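Local coordinates for protein auracyanin A (Chloroflexus aurantiacus, PDB 2AAN) that is a blue copper protein that carries electrons and probably serves as a soluble electron acceptor for the membrane-bound alternative complex III, at residues V19-S25 and T46-N52; E29-D33 and G127-Q133; V39-V45 and T112-A116; A84-P88 and C123-G127. All coordinates share one frame; numbering follows the deposited sequence.

Interaction 1 of 4, residues V19-S25 and T46-N52; sequences VTIEIGS and TIRFKNN
Strands 19-24 and 44-50 pair in parallel in one sheet of the cupredoxin beta sandwich, with Thr20 beside Thr46 and Ile23 beside Phe49. The ladder starts with Thr46 N to Val19 O, 2.9 Å, and runs through Ile21, Arg48, Ile23 and Lys50 to Ser25 N on Lys50 O. The inner face carries Ile21, Ile23, Ile47 and Phe49. Ile23 has CG1 anti to its backbone N (chi1 -174°), which turns CG2 to CG2 of Ile47 at 3.6 Å and to Phe49 CD1. Ile47 CD1 reaches back to CB of Ile21. On the outer face Glu22 and Arg48 lie side by side and point the same way. Glu22 OE2 rests on the aliphatic CD of Arg48 at 3.5 Å, while NE is 4.1 Å from OE2, too far for a salt bridge. A water joins Glu22 OE2 to Arg48 O. Past the strands, Asn52 closes the end. Its ND2 meets Ser25 O at 3.0 Å, on a lone pair, and its backbone N donates to Ser25 OG, which also bonds to Gly27. Asn52 OD1 takes Lys50 NZ. With an alanine here, Ser25 O and Lys50 NZ would probably both lose their amide partner, and the lysine end would be freer to turn. The chemistry is thus divided: apolar packing toward the sandwich interior, unbridged opposite charges outside, and a polar clasp where the strands end.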
loop_
_atom_site.group_PDB
_atom_site.type_symbol
_atom_site.label_atom_id
_atom_site.label_comp_id
_atom_site.label_asym_id
_atom_site.label_seq_id
_atom_site.Cartn_x
_atom_site.Cartn_y
_atom_site.Cartn_z
ATOM N N VAL A 19 2.540 -14.709 -8.642
ATOM C CA VAL A 19 3.724 -13.886 -8.818
ATOM C C VAL A 19 4.013 -13.048 -7.590
ATOM O O VAL A 19 3.127 -12.758 -6.768
ATOM C CB VAL A 19 3.582 -12.923 -9.992
ATOM C CG1 VAL A 19 3.469 -13.691 -11.287
ATOM C CG2 VAL A 19 2.393 -11.921 -9.770
ATOM N N THR A 20 5.273 -12.704 -7.434
ATOM C CA THR A 20 5.653 -11.741 -6.447
ATOM C C THR A 20 5.949 -10.458 -7.211
ATOM O O THR A 20 6.573 -10.476 -8.259
ATOM C CB THR A 20 6.888 -12.160 -5.639
ATOM O OG1 THR A 20 6.570 -13.291 -4.824
ATOM C CG2 THR A 20 7.360 -11.025 -4.737
ATOM N N ILE A 21 5.496 -9.349 -6.677
ATOM C CA ILE A 21 5.886 -8.048 -7.189
ATOM C C ILE A 21 6.725 -7.373 -6.105
ATOM O O ILE A 21 6.289 -7.224 -4.957
ATOM C CB ILE A 21 4.689 -7.188 -7.538
ATOM C CG1 ILE A 21 3.940 -7.791 -8.714
ATOM C CG2 ILE A 21 5.155 -5.773 -7.873
ATOM C CD1 ILE A 21 2.600 -7.160 -8.914
ATOM N N GLU A 22 7.947 -6.997 -6.475
ATOM C CA GLU A 22 8.857 -6.321 -5.556
ATOM C C GLU A 22 8.557 -4.839 -5.606
ATOM O O GLU A 22 8.415 -4.274 -6.669
ATOM C CB GLU A 22 10.305 -6.504 -5.975
ATOM C CG GLU A 22 10.682 -7.872 -6.429
ATOM C CD GLU A 22 10.989 -8.786 -5.303
ATOM O OE1 GLU A 22 11.264 -9.966 -5.602
ATOM O OE2 GLU A 22 10.973 -8.348 -4.132
ATOM N N ILE A 23 8.466 -4.204 -4.455
ATOM C CA ILE A 23 8.334 -2.751 -4.437
ATOM C C ILE A 23 8.969 -2.262 -3.180
ATOM O O ILE A 23 9.080 -3.007 -2.214
ATOM C CB ILE A 23 6.850 -2.296 -4.566
ATOM C CG1 ILE A 23 6.736 -0.783 -4.698
ATOM C CG2 ILE A 23 5.999 -2.855 -3.418
ATOM C CD1 ILE A 23 5.362 -0.321 -5.095
ATOM N N GLY A 24 9.411 -1.010 -3.185
ATOM C CA GLY A 24 10.032 -0.488 -1.988
ATOM C C GLY A 24 9.784 0.987 -1.865
ATOM O O GLY A 24 9.089 1.574 -2.666
ATOM N N SER A 25 10.342 1.573 -0.826
ATOM C CA SER A 25 10.391 3.013 -0.725
ATOM C C SER A 25 11.504 3.490 -1.679
ATOM O O SER A 25 12.484 2.804 -1.929
ATOM C CB SER A 25 10.647 3.449 0.691
ATOM O OG SER A 25 11.974 3.181 1.098
ATOM N N THR A 46 1.728 -11.588 -4.576
ATOM C CA THR A 46 2.426 -11.325 -3.337
ATOM C C THR A 46 3.201 -10.012 -3.554
ATOM O O THR A 46 4.052 -9.920 -4.426
ATOM C CB THR A 46 3.374 -12.486 -2.911
ATOM O OG1 THR A 46 2.614 -13.703 -2.710
ATOM C CG2 THR A 46 4.107 -12.116 -1.601
ATOM N N ILE A 47 2.850 -8.992 -2.797
ATOM C CA ILE A 47 3.647 -7.765 -2.733
ATOM C C ILE A 47 4.699 -7.936 -1.646
ATOM O O ILE A 47 4.386 -8.262 -0.501
ATOM C CB ILE A 47 2.754 -6.523 -2.446
ATOM C CG1 ILE A 47 1.757 -6.298 -3.592
ATOM C CG2 ILE A 47 3.632 -5.302 -2.160
ATOM C CD1 ILE A 47 2.336 -5.705 -4.806
ATOM N N ARG A 48 5.942 -7.831 -2.055
ATOM C CA ARG A 48 7.060 -7.852 -1.155
ATOM C C ARG A 48 7.594 -6.423 -1.091
ATOM O O ARG A 48 8.244 -5.938 -2.006
ATOM C CB ARG A 48 8.108 -8.830 -1.662
ATOM C CG ARG A 48 9.306 -9.011 -0.733
ATOM C CD ARG A 48 10.237 -10.116 -1.239
ATOM N NE ARG A 48 11.494 -10.143 -0.495
ATOM C CZ ARG A 48 11.673 -10.731 0.692
ATOM N NH1 ARG A 48 10.676 -11.377 1.308
ATOM N NH2 ARG A 48 12.870 -10.673 1.275
ATOM N N PHE A 49 7.265 -5.744 -0.005
ATOM C CA PHE A 49 7.556 -4.346 0.167
ATOM C C PHE A 49 8.773 -4.195 1.026
ATOM O O PHE A 49 8.802 -4.640 2.157
ATOM C CB PHE A 49 6.359 -3.672 0.806
ATOM C CG PHE A 49 6.554 -2.230 1.107
ATOM C CD1 PHE A 49 7.000 -1.356 0.155
ATOM C CD2 PHE A 49 6.269 -1.735 2.376
ATOM C CE1 PHE A 49 7.139 -0.001 0.416
ATOM C CE2 PHE A 49 6.433 -0.385 2.654
ATOM C CZ PHE A 49 6.901 0.486 1.650
ATOM N N LYS A 50 9.787 -3.593 0.441
ATOM C CA LYS A 50 11.055 -3.412 1.091
ATOM C C LYS A 50 11.179 -1.957 1.512
ATOM O O LYS A 50 11.177 -1.029 0.678
ATOM C CB LYS A 50 12.184 -3.761 0.138
ATOM C CG LYS A 50 13.563 -3.756 0.783
ATOM C CD LYS A 50 14.625 -4.051 -0.290
ATOM C CE LYS A 50 16.016 -4.294 0.316
ATOM N NZ LYS A 50 16.325 -3.369 1.448
ATOM N N ASN A 51 11.277 -1.750 2.814
ATOM C CA ASN A 51 11.553 -0.418 3.326
ATOM C C ASN A 51 13.021 -0.111 3.167
ATOM O O ASN A 51 13.855 -0.660 3.871
ATOM C CB ASN A 51 11.136 -0.296 4.805
ATOM C CG ASN A 51 11.129 1.124 5.272
ATOM O OD1 ASN A 51 11.589 2.016 4.547
ATOM N ND2 ASN A 51 10.582 1.368 6.451
ATOM N N ASN A 52 13.343 0.795 2.258
ATOM C CA ASN A 52 14.732 1.182 2.002
ATOM C C ASN A 52 15.200 2.363 2.838
ATOM O O ASN A 52 16.253 2.928 2.581
ATOM C CB ASN A 52 14.885 1.494 0.510
ATOM C CG ASN A 52 14.751 0.254 -0.334
ATOM O OD1 ASN A 52 15.478 -0.705 -0.116
ATOM N ND2 ASN A 52 13.821 0.251 -1.294
HETATM O O HOH W 1 2.226 -15.035 -5.040
HETATM O O HOH W 2 11.017 -5.856 -2.596
#

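Interaction 2 of 4, residues E29-D33 and G127-Q133; sequences ELAFD and GHYPLMQ. With CU (copper (II) ion), chain B.
Leu30 lies over one face of the His128 imidazole, and Met132 lies over one face of the Phe32 ring. His128 and Met132 are both copper ligands. His128 ND1 binds the copper at 2.1 Å. Met132 SD stands 2.9 Å from the copper, the longer approach. The branch carbon CG of Leu30 sits 4.2 Å from the centroid of the His128 ring, in a CH-pi contact displaced toward the ring's rim. Met132 runs out extended, with CG anti to its backbone N (chi1 -165°), and this carries SD to the metal and CE on to Phe32. CE lies 3.8 Å from the centroid of the Phe32 ring, and SD stands farther off above the same ring, a Met-aromatic contact. Met132 CG also packs against Ala31 N.

No direct hydrogen bond joins the segments; two waters do the work. One donates to Leu30 O and to Leu131 O, at 2.7 Å from the latter. The other accepts from Phe32 N and donates to Gln133 O. Within the ligand loop, Met132 N donates to His128 O at 2.8 Å, tying the two ligand residues together. Farther out, Tyr121 and Trp60 meet the Phe32 ring edge-to-face, so the ring under the methionine is itself held by aromatics. His58 and Cys123 complete the metal site. A cysteine, histidine and methionine drawn from one loop, with a second histidine from elsewhere, are the hallmark of the type 1 copper site in cupredoxins.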
loop_
_atom_site.group_PDB
_atom_site.type_symbol
_atom_site.label_atom_id
_atom_site.label_comp_id
_atom_site.label_asym_id
_atom_site.label_seq_id
_atom_site.Cartn_x
_atom_site.Cartn_y
_atom_site.Cartn_z
ATOM N N GLU A 29 12.913 8.921 0.525
ATOM C CA GLU A 29 11.839 9.786 0.055
ATOM C C GLU A 29 10.470 9.234 0.460
ATOM O O GLU A 29 10.323 8.049 0.713
ATOM C CB GLU A 29 11.862 9.879 -1.471
ATOM C CG GLU A 29 13.107 10.534 -2.027
ATOM C CD GLU A 29 13.227 11.986 -1.599
ATOM O OE1 GLU A 29 12.182 12.680 -1.481
ATOM O OE2 GLU A 29 14.370 12.439 -1.384
ATOM N N LEU A 30 9.475 10.114 0.419
ATOM C CA LEU A 30 8.099 9.782 0.671
ATOM C C LEU A 30 7.480 9.373 -0.684
ATOM O O LEU A 30 6.685 10.088 -1.270
ATOM C CB LEU A 30 7.376 10.966 1.297
ATOM C CG LEU A 30 7.506 11.112 2.818
ATOM C CD1 LEU A 30 8.778 10.617 3.481
ATOM C CD2 LEU A 30 7.153 12.430 3.286
ATOM N N ALA A 31 7.866 8.191 -1.146
ATOM C CA ALA A 31 7.544 7.711 -2.487
ATOM C C ALA A 31 7.810 6.243 -2.489
ATOM O O ALA A 31 8.764 5.778 -1.835
ATOM C CB ALA A 31 8.439 8.371 -3.538
ATOM N N PHE A 32 6.990 5.527 -3.241
ATOM C CA PHE A 32 7.304 4.167 -3.646
ATOM C C PHE A 32 8.274 4.247 -4.804
ATOM O O PHE A 32 8.224 5.176 -5.625
ATOM C CB PHE A 32 6.049 3.403 -4.053
ATOM C CG PHE A 32 5.062 3.185 -2.933
ATOM C CD1 PHE A 32 3.901 3.924 -2.864
ATOM C CD2 PHE A 32 5.276 2.185 -2.004
ATOM C CE1 PHE A 32 2.969 3.690 -1.843
ATOM C CE2 PHE A 32 4.391 1.963 -0.976
ATOM C CZ PHE A 32 3.236 2.735 -0.881
ATOM N N ASP A 33 9.127 3.250 -4.909
ATOM C CA ASP A 33 10.060 3.160 -6.043
ATOM C C ASP A 33 9.471 2.665 -7.348
ATOM O O ASP A 33 10.165 2.592 -8.321
ATOM C CB ASP A 33 11.323 2.372 -5.699
ATOM C CG ASP A 33 11.119 0.879 -5.444
ATOM O OD1 ASP A 33 10.048 0.283 -5.628
ATOM O OD2 ASP A 33 12.145 0.275 -5.070
ATOM N N GLY A 127 1.389 11.674 7.394
ATOM C CA GLY A 127 2.097 12.616 6.535
ATOM C C GLY A 127 2.638 12.087 5.212
ATOM O O GLY A 127 3.091 12.877 4.367
ATOM N N HIS A 128 2.637 10.778 4.985
ATOM C CA HIS A 128 3.265 10.258 3.728
ATOM C C HIS A 128 2.374 10.384 2.510
ATOM O O HIS A 128 2.855 10.702 1.424
ATOM C CB HIS A 128 3.720 8.827 3.909
ATOM C CG HIS A 128 4.836 8.705 4.877
ATOM N ND1 HIS A 128 5.598 7.566 4.993
ATOM C CD2 HIS A 128 5.332 9.594 5.774
ATOM C CE1 HIS A 128 6.515 7.758 5.932
ATOM N NE2 HIS A 128 6.389 8.990 6.401
ATOM N N TYR A 129 1.082 10.124 2.694
ATOM C CA TYR A 129 0.064 10.436 1.690
ATOM C C TYR A 129 -0.223 11.909 1.871
ATOM O O TYR A 129 -0.291 12.375 3.022
ATOM C CB TYR A 129 -1.208 9.564 1.896
ATOM C CG TYR A 129 -2.305 9.893 0.903
ATOM C CD1 TYR A 129 -2.299 9.325 -0.366
ATOM C CD2 TYR A 129 -3.238 10.880 1.171
ATOM C CE1 TYR A 129 -3.224 9.656 -1.313
ATOM C CE2 TYR A 129 -4.200 11.243 0.203
ATOM C CZ TYR A 129 -4.198 10.613 -1.030
ATOM O OH TYR A 129 -5.127 10.911 -2.016
ATOM N N PRO A 130 -0.465 12.655 0.780
ATOM C CA PRO A 130 -0.699 12.282 -0.625
ATOM C C PRO A 130 0.515 12.087 -1.503
ATOM O O PRO A 130 0.364 11.631 -2.617
ATOM C CB PRO A 130 -1.505 13.485 -1.145
ATOM C CG PRO A 130 -0.875 14.628 -0.423
ATOM C CD PRO A 130 -0.626 14.106 0.962
ATOM N N LEU A 131 1.728 12.341 -1.028
ATOM C CA LEU A 131 2.853 12.106 -1.916
ATOM C C LEU A 131 3.057 10.631 -2.214
ATOM O O LEU A 131 3.388 10.245 -3.327
ATOM C CB LEU A 131 4.148 12.673 -1.332
ATOM C CG LEU A 131 4.343 14.179 -1.482
ATOM C CD1 LEU A 131 5.515 14.569 -0.602
ATOM C CD2 LEU A 131 4.600 14.540 -2.919
ATOM N N MET A 132 2.916 9.800 -1.197
ATOM C CA MET A 132 3.317 8.422 -1.333
ATOM C C MET A 132 2.123 7.624 -1.842
ATOM O O MET A 132 1.275 7.111 -1.085
ATOM C CB MET A 132 3.888 7.943 -0.005
ATOM C CG MET A 132 4.666 6.649 -0.138
ATOM S SD MET A 132 5.692 6.305 1.265
ATOM C CE MET A 132 6.156 4.611 0.845
ATOM N N GLN A 133 2.056 7.526 -3.155
ATOM C CA GLN A 133 0.980 6.809 -3.808
ATOM C C GLN A 133 1.407 6.274 -5.165
ATOM O O GLN A 133 2.370 6.749 -5.780
ATOM C CB GLN A 133 -0.258 7.706 -3.974
ATOM C CG GLN A 133 -0.022 8.988 -4.753
ATOM C CD GLN A 133 -1.299 9.677 -5.145
ATOM O OE1 GLN A 133 -2.075 9.163 -5.974
ATOM N NE2 GLN A 133 -1.531 10.873 -4.566
HETATM CU CU CU B . 5.219 5.732 4.072
HETATM O O HOH W 3 5.962 10.853 -3.941
HETATM O O HOH W 4 5.025 6.950 -4.761
#

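Interaction 3 of 4, residues V39-V45 and T112-A116; sequences VSAGQTV and TAPAA
Ala113 directs its methyl group into the type II beta turn of Ser40 to Gln43, at the end of the cupredoxin sandwich away from the copper. The turn leads into strand 44-50. The antiparallel neighbour of that strand, 106-112, runs out into the loop that holds Ala113. Ala113 CB lies 3.3 Å from Ser40 O and also close to Gln43 O. From the inner side Val39 brings up CG2, 3.9 Å from the same methyl. Val39 holds CG2 between its backbone N and carbonyl carbon (chi1 -64°, with CG1 anti to the carbonyl carbon), and this turns that branch to Ala113. Val45 CG2 approaches more loosely. Thr112 faces another way: its CG2 rests on the backbone of Gly42 near O, on the sheet face it shares with Thr44. CB of Ala41 lies beside Pro114 O, at 3.4 Å; this carbonyl is buried and has no polar partner in the model.

Two backbone bonds frame these contacts. Ala113 N donates to Gln43 O at 2.8 Å. Gly42 N donates to Ala113 O at 3.0 Å. The positive phi of Gly42, 81°, suits a glycine in the turn. Gln43 N closes the turn on Ser40 O. The extended Gln43 side chain carries its amide across to the start of the turn, and its nitrogen reaches Gly17 O. The other end of that amide accepts from the chain: Gln43 OE1 takes Ser40 N at 3.1 Å, with the hydrogen nearly in line at 173°.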
loop_
_atom_site.group_PDB
_atom_site.type_symbol
_atom_site.label_atom_id
_atom_site.label_comp_id
_atom_site.label_asym_id
_atom_site.label_seq_id
_atom_site.Cartn_x
_atom_site.Cartn_y
_atom_site.Cartn_z
ATOM N N VAL A 39 -1.160 -6.216 -13.071
ATOM C CA VAL A 39 -1.427 -7.618 -12.807
ATOM C C VAL A 39 -2.681 -7.983 -13.594
ATOM O O VAL A 39 -3.306 -7.102 -14.201
ATOM C CB VAL A 39 -1.607 -7.911 -11.294
ATOM C CG1 VAL A 39 -0.292 -7.616 -10.537
ATOM C CG2 VAL A 39 -2.763 -7.113 -10.688
ATOM N N SER A 40 -3.047 -9.264 -13.560
ATOM C CA SER A 40 -4.299 -9.760 -14.175
ATOM C C SER A 40 -5.348 -9.951 -13.105
ATOM O O SER A 40 -5.021 -10.314 -11.988
ATOM C CB SER A 40 -4.069 -11.108 -14.870
ATOM O OG SER A 40 -2.862 -11.085 -15.609
ATOM N N ALA A 41 -6.613 -9.743 -13.448
ATOM C CA ALA A 41 -7.689 -9.946 -12.500
ATOM C C ALA A 41 -7.687 -11.405 -11.967
ATOM O O ALA A 41 -7.474 -12.342 -12.716
ATOM C CB ALA A 41 -9.029 -9.615 -13.149
ATOM N N GLY A 42 -7.888 -11.581 -10.675
ATOM C CA GLY A 42 -7.964 -12.914 -10.071
ATOM C C GLY A 42 -6.598 -13.544 -9.807
ATOM O O GLY A 42 -6.506 -14.572 -9.134
ATOM N N GLN A 43 -5.537 -12.956 -10.354
ATOM C CA GLN A 43 -4.188 -13.468 -10.163
ATOM C C GLN A 43 -3.779 -13.366 -8.694
ATOM O O GLN A 43 -4.087 -12.361 -8.041
ATOM C CB GLN A 43 -3.201 -12.687 -11.042
ATOM C CG GLN A 43 -1.778 -13.177 -10.958
ATOM C CD GLN A 43 -0.867 -12.517 -11.966
ATOM O OE1 GLN A 43 -1.056 -11.363 -12.336
ATOM N NE2 GLN A 43 0.124 -13.269 -12.438
ATOM N N THR A 44 -3.068 -14.392 -8.199
ATOM C CA THR A 44 -2.455 -14.359 -6.869
ATOM C C THR A 44 -1.169 -13.530 -6.940
ATOM O O THR A 44 -0.211 -13.894 -7.655
ATOM C CB THR A 44 -2.141 -15.779 -6.283
ATOM O OG1 THR A 44 -3.337 -16.554 -6.223
ATOM C CG2 THR A 44 -1.574 -15.679 -4.869
ATOM N N VAL A 45 -1.189 -12.414 -6.209
ATOM C CA VAL A 45 -0.121 -11.421 -6.149
ATOM C C VAL A 45 0.424 -11.366 -4.723
ATOM O O VAL A 45 -0.346 -11.203 -3.770
ATOM C CB VAL A 45 -0.635 -9.986 -6.484
ATOM C CG1 VAL A 45 0.573 -8.965 -6.509
ATOM C CG2 VAL A 45 -1.405 -9.976 -7.782
ATOM N N THR A 112 -5.585 -11.833 -3.769
ATOM C CA THR A 112 -6.155 -12.122 -5.066
ATOM C C THR A 112 -6.472 -10.793 -5.729
ATOM O O THR A 112 -7.204 -9.974 -5.174
ATOM C CB THR A 112 -7.455 -12.912 -4.940
ATOM O OG1 THR A 112 -7.179 -14.192 -4.335
ATOM C CG2 THR A 112 -8.101 -13.122 -6.325
ATOM N N ALA A 113 -5.960 -10.584 -6.932
ATOM C CA ALA A 113 -6.152 -9.288 -7.584
ATOM C C ALA A 113 -7.619 -9.068 -7.809
ATOM O O ALA A 113 -8.330 -10.023 -8.164
ATOM C CB ALA A 113 -5.456 -9.241 -8.891
ATOM N N PRO A 114 -8.095 -7.828 -7.625
ATOM C CA PRO A 114 -9.515 -7.530 -7.797
ATOM C C PRO A 114 -9.985 -7.603 -9.257
ATOM O O PRO A 114 -9.252 -8.034 -10.130
ATOM C CB PRO A 114 -9.631 -6.110 -7.261
ATOM C CG PRO A 114 -8.271 -5.520 -7.451
ATOM C CD PRO A 114 -7.331 -6.640 -7.199
ATOM N N ALA A 115 -11.205 -7.156 -9.523
ATOM C CA ALA A 115 -11.713 -7.084 -10.898
ATOM C C ALA A 115 -10.876 -6.137 -11.751
ATOM O O ALA A 115 -10.217 -5.249 -11.212
ATOM C CB ALA A 115 -13.170 -6.631 -10.890
ATOM N N ALA A 116 -10.899 -6.334 -13.074
ATOM C CA ALA A 116 -10.251 -5.406 -14.007
ATOM C C ALA A 116 -10.586 -3.952 -13.695
ATOM O O ALA A 116 -11.724 -3.617 -13.360
ATOM C CB ALA A 116 -10.624 -5.727 -15.448
#

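Interaction 4 of 4, residues A84-P88 and C123-G127; sequences ANYLP and CTVPG. With CU (copper (II) ion), chain B.
Tyr86 has CG anti to its carbonyl carbon (chi1 -61°), which sends its ring toward Pro126. Thr124 holds OG1 between its backbone N and carbonyl carbon (chi1 63°), which turns the hydroxyl to Tyr86 O. Thr124 OG1 donates to that oxygen at 2.9 Å, coming from above the carbonyl plane. Pro126 sets its CD over one face of the Tyr86 ring, 3.5 Å from the centroid and offset toward the rim, in a CH-pi contact. Pro126 CG follows along the CD2 and CE2 side of the ring. Val125 adds CG2 at 4.1 Å from Tyr86 CD1. Away from the ring, Leu87 CD2 meets the methyl CG2 of Thr124 at 3.7 Å.

The segment 123-127 is the start of the ligand loop of the cupredoxin type 1 copper site, and 84-88 packs on it from the region after helix 67-80. Cys123 SG binds the copper at 2.2 Å and also receives Val125 N, at 3.5 Å and with an angle of 162°. This bond to the thiolate would probably draw off some of its negative charge. Asn59 fixes the next residue through Thr124 N and also bonds to Asn85. The Tyr86 hydroxyl bonds to Gln57. With a serine in place of Tyr86, Pro126 would probably lose the ring face it packs on, leaving a gap there, and Gln57 would lose this hydroxyl. Ile73 of helix 67-80 touches both Leu87 and Thr124.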
loop_
_atom_site.group_PDB
_atom_site.type_symbol
_atom_site.label_atom_id
_atom_site.label_comp_id
_atom_site.label_asym_id
_atom_site.label_seq_id
_atom_site.Cartn_x
_atom_site.Cartn_y
_atom_site.Cartn_z
ATOM N N ALA A 84 -2.739 -0.362 14.893
ATOM C CA ALA A 84 -3.780 -0.598 13.891
ATOM C C ALA A 84 -3.272 -0.319 12.485
ATOM O O ALA A 84 -4.071 -0.077 11.571
ATOM C CB ALA A 84 -4.963 0.295 14.158
ATOM N N ASN A 85 -1.949 -0.301 12.324
ATOM C CA ASN A 85 -1.317 -0.067 11.032
ATOM C C ASN A 85 -1.752 1.277 10.469
ATOM O O ASN A 85 -1.848 1.431 9.268
ATOM C CB ASN A 85 -1.660 -1.217 10.050
ATOM C CG ASN A 85 -0.642 -1.363 8.861
ATOM O OD1 ASN A 85 0.383 -0.681 8.784
ATOM N ND2 ASN A 85 -0.949 -2.275 7.948
ATOM N N TYR A 86 -2.003 2.262 11.335
ATOM C CA TYR A 86 -2.493 3.567 10.883
ATOM C C TYR A 86 -3.624 3.369 9.894
ATOM O O TYR A 86 -3.659 4.003 8.841
ATOM C CB TYR A 86 -1.373 4.398 10.258
ATOM C CG TYR A 86 -0.244 4.706 11.227
ATOM C CD1 TYR A 86 0.942 4.009 11.170
ATOM C CD2 TYR A 86 -0.379 5.686 12.207
ATOM C CE1 TYR A 86 1.987 4.296 12.050
ATOM C CE2 TYR A 86 0.667 5.981 13.102
ATOM C CZ TYR A 86 1.848 5.260 13.006
ATOM O OH TYR A 86 2.882 5.525 13.880
ATOM N N LEU A 87 -4.558 2.491 10.242
ATOM C CA LEU A 87 -5.707 2.221 9.371
ATOM C C LEU A 87 -6.984 2.108 10.168
ATOM O O LEU A 87 -6.955 1.776 11.349
ATOM C CB LEU A 87 -5.502 0.898 8.642
ATOM C CG LEU A 87 -4.600 0.900 7.423
ATOM C CD1 LEU A 87 -4.497 -0.544 6.972
ATOM C CD2 LEU A 87 -5.149 1.773 6.321
ATOM N N PRO A 88 -8.115 2.396 9.520
ATOM C CA PRO A 88 -9.410 2.131 10.154
ATOM C C PRO A 88 -9.733 0.644 10.222
ATOM O O PRO A 88 -9.336 -0.143 9.338
ATOM C CB PRO A 88 -10.400 2.828 9.231
ATOM C CG PRO A 88 -9.754 2.815 7.930
ATOM C CD PRO A 88 -8.265 2.940 8.166
ATOM N N CYS A 123 0.469 4.784 1.177
ATOM C CA CYS A 123 0.994 4.508 2.516
ATOM C C CYS A 123 0.210 5.379 3.475
ATOM O O CYS A 123 0.057 6.558 3.206
ATOM C CB CYS A 123 2.456 4.864 2.579
ATOM S SG CYS A 123 3.192 4.841 4.229
ATOM N N THR A 124 -0.252 4.825 4.585
ATOM C CA THR A 124 -1.017 5.596 5.572
ATOM C C THR A 124 -0.211 6.027 6.805
ATOM O O THR A 124 -0.774 6.504 7.776
ATOM C CB THR A 124 -2.248 4.792 6.026
ATOM O OG1 THR A 124 -1.826 3.604 6.667
ATOM C CG2 THR A 124 -3.121 4.449 4.835
ATOM N N VAL A 125 1.106 5.914 6.763
ATOM C CA VAL A 125 1.920 6.450 7.845
ATOM C C VAL A 125 1.710 7.994 7.854
ATOM O O VAL A 125 1.668 8.612 6.795
ATOM C CB VAL A 125 3.385 5.993 7.689
ATOM C CG1 VAL A 125 4.368 6.831 8.579
ATOM C CG2 VAL A 125 3.489 4.470 7.948
ATOM N N PRO A 126 1.499 8.589 9.045
ATOM C CA PRO A 126 1.171 9.999 9.131
ATOM C C PRO A 126 2.036 10.880 8.241
ATOM O O PRO A 126 3.250 10.849 8.340
ATOM C CB PRO A 126 1.409 10.316 10.627
ATOM C CG PRO A 126 0.950 9.082 11.299
ATOM C CD PRO A 126 1.449 7.961 10.381
ATOM N N GLY A 127 1.389 11.674 7.394
ATOM C CA GLY A 127 2.097 12.616 6.535
ATOM C C GLY A 127 2.638 12.087 5.212
ATOM O O GLY A 127 3.091 12.877 4.367
HETATM CU CU CU B . 5.219 5.732 4.072
#

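From the N terminus, strand 19-24 pairs with 46-52 in interaction 1, closing a short loop that includes 29-33 and 39-45. Those two segments reach much farther along the chain. Interaction 2 joins 29-33 to the ligand loop at 127-133 and so crosses interaction 1; interactions 3 and 4 both lie within its span. Interaction 3 ties 39-45 to 112-116 at the end away from the copper; it crosses interactions 1 and 4. Interaction 4 opens at 84-88, after interaction 1 has closed, and shares Gly127 with interaction 2. Interactions 1 and 3 share strand 44-50. Interactions 2 and 4 meet at the copper, and Phe49 packs on Phe32 between interactions 1 and 2.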